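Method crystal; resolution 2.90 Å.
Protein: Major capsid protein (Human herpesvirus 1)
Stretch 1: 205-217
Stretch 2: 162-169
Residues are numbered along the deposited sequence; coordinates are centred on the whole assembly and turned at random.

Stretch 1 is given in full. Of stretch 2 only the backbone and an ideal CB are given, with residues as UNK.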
# COMPACT_ATOMS: atom_id res chain seq x y z
N TYR A 205 -15.25 -16.20 -6.96
CA TYR A 205 -15.68 -14.83 -6.64
C TYR A 205 -16.29 -14.12 -7.86
O TYR A 205 -17.38 -13.54 -7.77
CB TYR A 205 -14.48 -14.03 -6.12
CG TYR A 205 -14.84 -12.68 -5.56
CD1 TYR A 205 -15.81 -12.55 -4.56
CD2 TYR A 205 -14.22 -11.51 -6.03
CE1 TYR A 205 -16.15 -11.30 -4.04
CE2 TYR A 205 -14.55 -10.24 -5.51
CZ TYR A 205 -15.52 -10.15 -4.51
OH TYR A 205 -15.83 -8.92 -3.96
N TRP A 206 -15.61 -14.18 -8.99
CA TRP A 206 -16.10 -13.53 -10.19
C TRP A 206 -17.52 -13.98 -10.55
O TRP A 206 -18.40 -13.18 -10.89
CB TRP A 206 -15.15 -13.82 -11.36
CG TRP A 206 -15.71 -13.39 -12.65
CD1 TRP A 206 -16.53 -14.12 -13.47
CD2 TRP A 206 -15.58 -12.10 -13.25
NE1 TRP A 206 -16.92 -13.36 -14.55
CE2 TRP A 206 -16.35 -12.11 -14.44
CE3 TRP A 206 -14.89 -10.94 -12.90
CZ2 TRP A 206 -16.45 -11.00 -15.27
CZ3 TRP A 206 -14.99 -9.82 -13.73
CH2 TRP A 206 -15.77 -9.87 -14.91
N ASN A 207 -17.77 -15.27 -10.45
CA ASN A 207 -19.09 -15.76 -10.79
C ASN A 207 -20.15 -15.29 -9.80
O ASN A 207 -21.31 -15.08 -10.16
CB ASN A 207 -19.07 -17.28 -10.88
CG ASN A 207 -18.13 -17.77 -11.94
OD1 ASN A 207 -18.31 -17.48 -13.13
ND2 ASN A 207 -17.10 -18.49 -11.53
N ASN A 208 -19.74 -15.10 -8.54
CA ASN A 208 -20.66 -14.66 -7.50
C ASN A 208 -21.03 -13.19 -7.63
O ASN A 208 -22.17 -12.80 -7.38
CB ASN A 208 -20.03 -14.88 -6.13
CG ASN A 208 -19.63 -16.31 -5.90
OD1 ASN A 208 -18.76 -16.61 -5.09
ND2 ASN A 208 -20.28 -17.22 -6.63
N THR A 209 -20.04 -12.38 -8.03
CA THR A 209 -20.20 -10.94 -8.19
C THR A 209 -19.08 -10.48 -9.08
O THR A 209 -17.92 -10.49 -8.66
CB THR A 209 -20.03 -10.21 -6.86
OG1 THR A 209 -18.94 -10.80 -6.14
CG2 THR A 209 -21.32 -10.27 -6.04
N ARG A 210 -19.40 -10.07 -10.30
CA ARG A 210 -18.37 -9.66 -11.25
C ARG A 210 -17.38 -8.68 -10.60
O ARG A 210 -17.52 -7.47 -10.75
CB ARG A 210 -19.06 -9.04 -12.46
CG ARG A 210 -20.38 -9.74 -12.76
CD ARG A 210 -21.03 -9.27 -14.06
NE ARG A 210 -20.27 -9.65 -15.24
CZ ARG A 210 -19.78 -10.87 -15.46
NH1 ARG A 210 -19.96 -11.84 -14.57
NH2 ARG A 210 -19.11 -11.12 -16.58
N CYS A 211 -16.38 -9.21 -9.89
CA CYS A 211 -15.38 -8.39 -9.19
C CYS A 211 -13.98 -8.99 -9.20
O CYS A 211 -13.78 -10.16 -8.86
CB CYS A 211 -15.77 -8.19 -7.74
SG CYS A 211 -17.40 -7.50 -7.54
N ALA A 212 -13.00 -8.17 -9.56
CA ALA A 212 -11.62 -8.63 -9.60
C ALA A 212 -11.25 -9.17 -8.23
O ALA A 212 -11.42 -8.49 -7.22
CB ALA A 212 -10.71 -7.50 -9.98
N ALA A 213 -10.75 -10.40 -8.21
CA ALA A 213 -10.36 -11.08 -6.99
C ALA A 213 -9.32 -10.38 -6.11
O ALA A 213 -9.65 -9.99 -4.99
CB ALA A 213 -9.91 -12.49 -7.31
N PHE A 214 -8.08 -10.20 -6.57
CA PHE A 214 -7.10 -9.59 -5.67
C PHE A 214 -6.57 -8.17 -5.97
O PHE A 214 -5.39 -7.88 -5.68
CB PHE A 214 -5.90 -10.51 -5.51
CG PHE A 214 -6.25 -11.88 -5.02
CD1 PHE A 214 -7.01 -12.75 -5.81
CD2 PHE A 214 -5.82 -12.31 -3.76
CE1 PHE A 214 -7.32 -14.02 -5.37
CE2 PHE A 214 -6.13 -13.60 -3.30
CZ PHE A 214 -6.88 -14.45 -4.10
N VAL A 215 -7.42 -7.29 -6.50
CA VAL A 215 -7.02 -5.91 -6.83
C VAL A 215 -6.30 -5.12 -5.72
O VAL A 215 -5.68 -4.08 -6.00
CB VAL A 215 -8.22 -5.09 -7.22
CG1 VAL A 215 -8.89 -5.71 -8.41
CG2 VAL A 215 -9.17 -5.03 -6.03
N ASN A 216 -6.38 -5.58 -4.48
CA ASN A 216 -5.74 -4.87 -3.38
C ASN A 216 -4.21 -5.14 -3.30
O ASN A 216 -3.54 -4.69 -2.35
CB ASN A 216 -6.43 -5.22 -2.04
CG ASN A 216 -5.82 -6.44 -1.36
OD1 ASN A 216 -5.94 -7.58 -1.84
ND2 ASN A 216 -5.16 -6.21 -0.22
N ASP A 217 -3.68 -5.85 -4.29
CA ASP A 217 -2.25 -6.17 -4.32
C ASP A 217 -1.73 -6.20 -5.77
O ASP A 217 -2.12 -7.08 -6.56
CB ASP A 217 -1.99 -7.52 -3.67
CG ASP A 217 -0.50 -7.87 -3.60
OD1 ASP A 217 0.18 -7.77 -4.65
OD2 ASP A 217 -0.03 -8.24 -2.50
N UNK A 162 -16.42 -0.97 -12.78
CA UNK A 162 -17.44 -1.52 -11.90
C UNK A 162 -16.89 -2.77 -11.21
O UNK A 162 -17.13 -2.99 -10.02
CB UNK A 162 -18.72 -1.84 -12.68
N UNK A 163 -16.14 -3.58 -11.96
CA UNK A 163 -15.54 -4.79 -11.42
C UNK A 163 -14.61 -4.45 -10.26
O UNK A 163 -14.85 -4.85 -9.11
CB UNK A 163 -14.78 -5.55 -12.51
N UNK A 164 -13.55 -3.71 -10.54
CA UNK A 164 -12.59 -3.34 -9.51
C UNK A 164 -13.15 -2.47 -8.39
O UNK A 164 -12.81 -2.65 -7.21
CB UNK A 164 -11.42 -2.61 -10.16
N UNK A 165 -13.97 -1.49 -8.75
CA UNK A 165 -14.53 -0.65 -7.71
C UNK A 165 -15.24 -1.64 -6.79
O UNK A 165 -14.83 -1.84 -5.64
CB UNK A 165 -15.46 0.43 -8.26
N UNK A 166 -16.28 -2.27 -7.34
CA UNK A 166 -17.05 -3.26 -6.60
C UNK A 166 -16.19 -4.03 -5.61
O UNK A 166 -16.52 -4.10 -4.41
CB UNK A 166 -17.72 -4.23 -7.57
N UNK A 167 -15.09 -4.60 -6.09
CA UNK A 167 -14.20 -5.34 -5.21
C UNK A 167 -13.93 -4.47 -3.97
O UNK A 167 -14.17 -4.89 -2.82
CB UNK A 167 -12.90 -5.71 -5.93
N UNK A 168 -13.44 -3.25 -4.21
CA UNK A 168 -13.12 -2.31 -3.14
C UNK A 168 -14.28 -1.88 -2.23
O UNK A 168 -14.08 -1.63 -1.05
CB UNK A 168 -12.51 -1.06 -3.77
N UNK A 169 -15.48 -1.81 -2.80
CA UNK A 169 -16.65 -1.41 -2.04
C UNK A 169 -17.35 -2.59 -1.39
O UNK A 169 -18.29 -2.38 -0.61
CB UNK A 169 -17.63 -0.66 -2.95

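Residues 162-169 form a helical segment, and the loop that follows the helix ending near Asn208 runs beside it, bringing the CA of Cys211 to 4.2 Å from the CA of residue 163. Approach this close limits what the helix can carry on its facing side.

At position 162 the CA-to-CB bond points sideways and the ideal CB has nothing of 205-217 within 5.5 Å. The loop imposes little here, and almost any helix-compatible residue would suit. The deposited residue is Ala162, whose carbonyl accepts the backbone hydrogen bond from the amide of residue 166.

Position 163 is tighter. Its ideal CB lies 3.8 Å from Arg210 O and 4.4 Å from Cys211 CA, with the ring of Trp206 nearby, so a small side chain such as alanine or serine is the natural expectation. Ala163 occupies it. Its CA makes a CA-H...O contact with Arg210 O at 3.4 Å, and its own O receives a longer one from Cys211 CA at 3.6 Å, so the backbones meet almost directly. The methyl CB reaches Trp206 CZ3 at 4.5 Å.

At position 164 the bond again points sideways, but the ideal CB is 4.4 Å from Val215 CG1 and 4.9 Å from Ala212 CB. These methyl groups offer no polar partner, and valine, isoleucine or leucine would all be reasonable. Val164, with chi1 in t, places CG1 3.8 Å from Val215 CG1 and CG2 4.2 Å from Ala212 CB, using both branches against the loop.

Position 165 points away from the loop, leaving room for a long or polar side chain. Arg165 extends there, and its guanidinium is hydrogen-bonded elsewhere in the structure.

At 166 an ideal CB would be directed toward the loop, only 3.3 Å from Cys211 SG, and would also clash with the O of residue 162 at 2.8 Å. Glycine is therefore strongly favoured. Gly166 leaves space for the sulfur, and its C lies 4.2 Å from Cys211 SG.

The ideal CB of position 167 sits 3.4 Å from Ala212 O, 3.8 Å from Val215 CG2 and 4.2 Å from Cys211 CB. Alanine fits best, although serine or cysteine could be considered. Ala167 packs its CB against all three residues, while its CA lies 4.1 Å from Tyr205 OH and its N 4.0 Å from Cys211 SG.

Position 168 has no loop atom within 5.5 Å of its ideal CB, yet Val215 and Asn216 lie off to the side of the helix, within reach of a longer side chain. Leucine, methionine or an aromatic residue could span the gap. Phe168 does so: the end of its side chain comes nearer than its CB, with CE1 3.5 Å from Val215 CG2 and CZ 4.5 Å from Asn216 CA.

Position 169 is out of reach of the loop, which leaves the choice open to many residues, polar ones included. Asp169 is poorly ordered, and Asp169 N donates a backbone hydrogen bond to Arg165 O at 2.9 Å.

Stretch 2, residues 162-169: AAVRGAFD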
# COMPACT_ATOMS: atom_id res chain seq x y z
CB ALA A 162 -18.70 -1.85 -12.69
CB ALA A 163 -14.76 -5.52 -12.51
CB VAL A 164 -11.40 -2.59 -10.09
CG1 VAL A 164 -10.41 -2.31 -8.98
CG2 VAL A 164 -10.76 -3.43 -11.17
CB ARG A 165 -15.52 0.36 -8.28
CG ARG A 165 -15.93 1.39 -7.25
CD ARG A 165 -17.02 2.27 -7.75
NE ARG A 165 -16.55 3.18 -8.78
CZ ARG A 165 -17.36 3.91 -9.54
NH1 ARG A 165 -18.67 3.83 -9.37
NH2 ARG A 165 -16.86 4.73 -10.45
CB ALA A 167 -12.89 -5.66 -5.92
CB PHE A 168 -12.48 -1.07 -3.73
CG PHE A 168 -11.02 -1.24 -4.04
CD1 PHE A 168 -10.60 -1.44 -5.35
CD2 PHE A 168 -10.07 -1.15 -3.02
CE1 PHE A 168 -9.23 -1.52 -5.65
CE2 PHE A 168 -8.71 -1.23 -3.30
CZ PHE A 168 -8.29 -1.42 -4.63
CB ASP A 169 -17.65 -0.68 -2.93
CG ASP A 169 -17.02 0.46 -3.70
OD1 ASP A 169 -16.23 1.22 -3.10
OD2 ASP A 169 -17.33 0.59 -4.90
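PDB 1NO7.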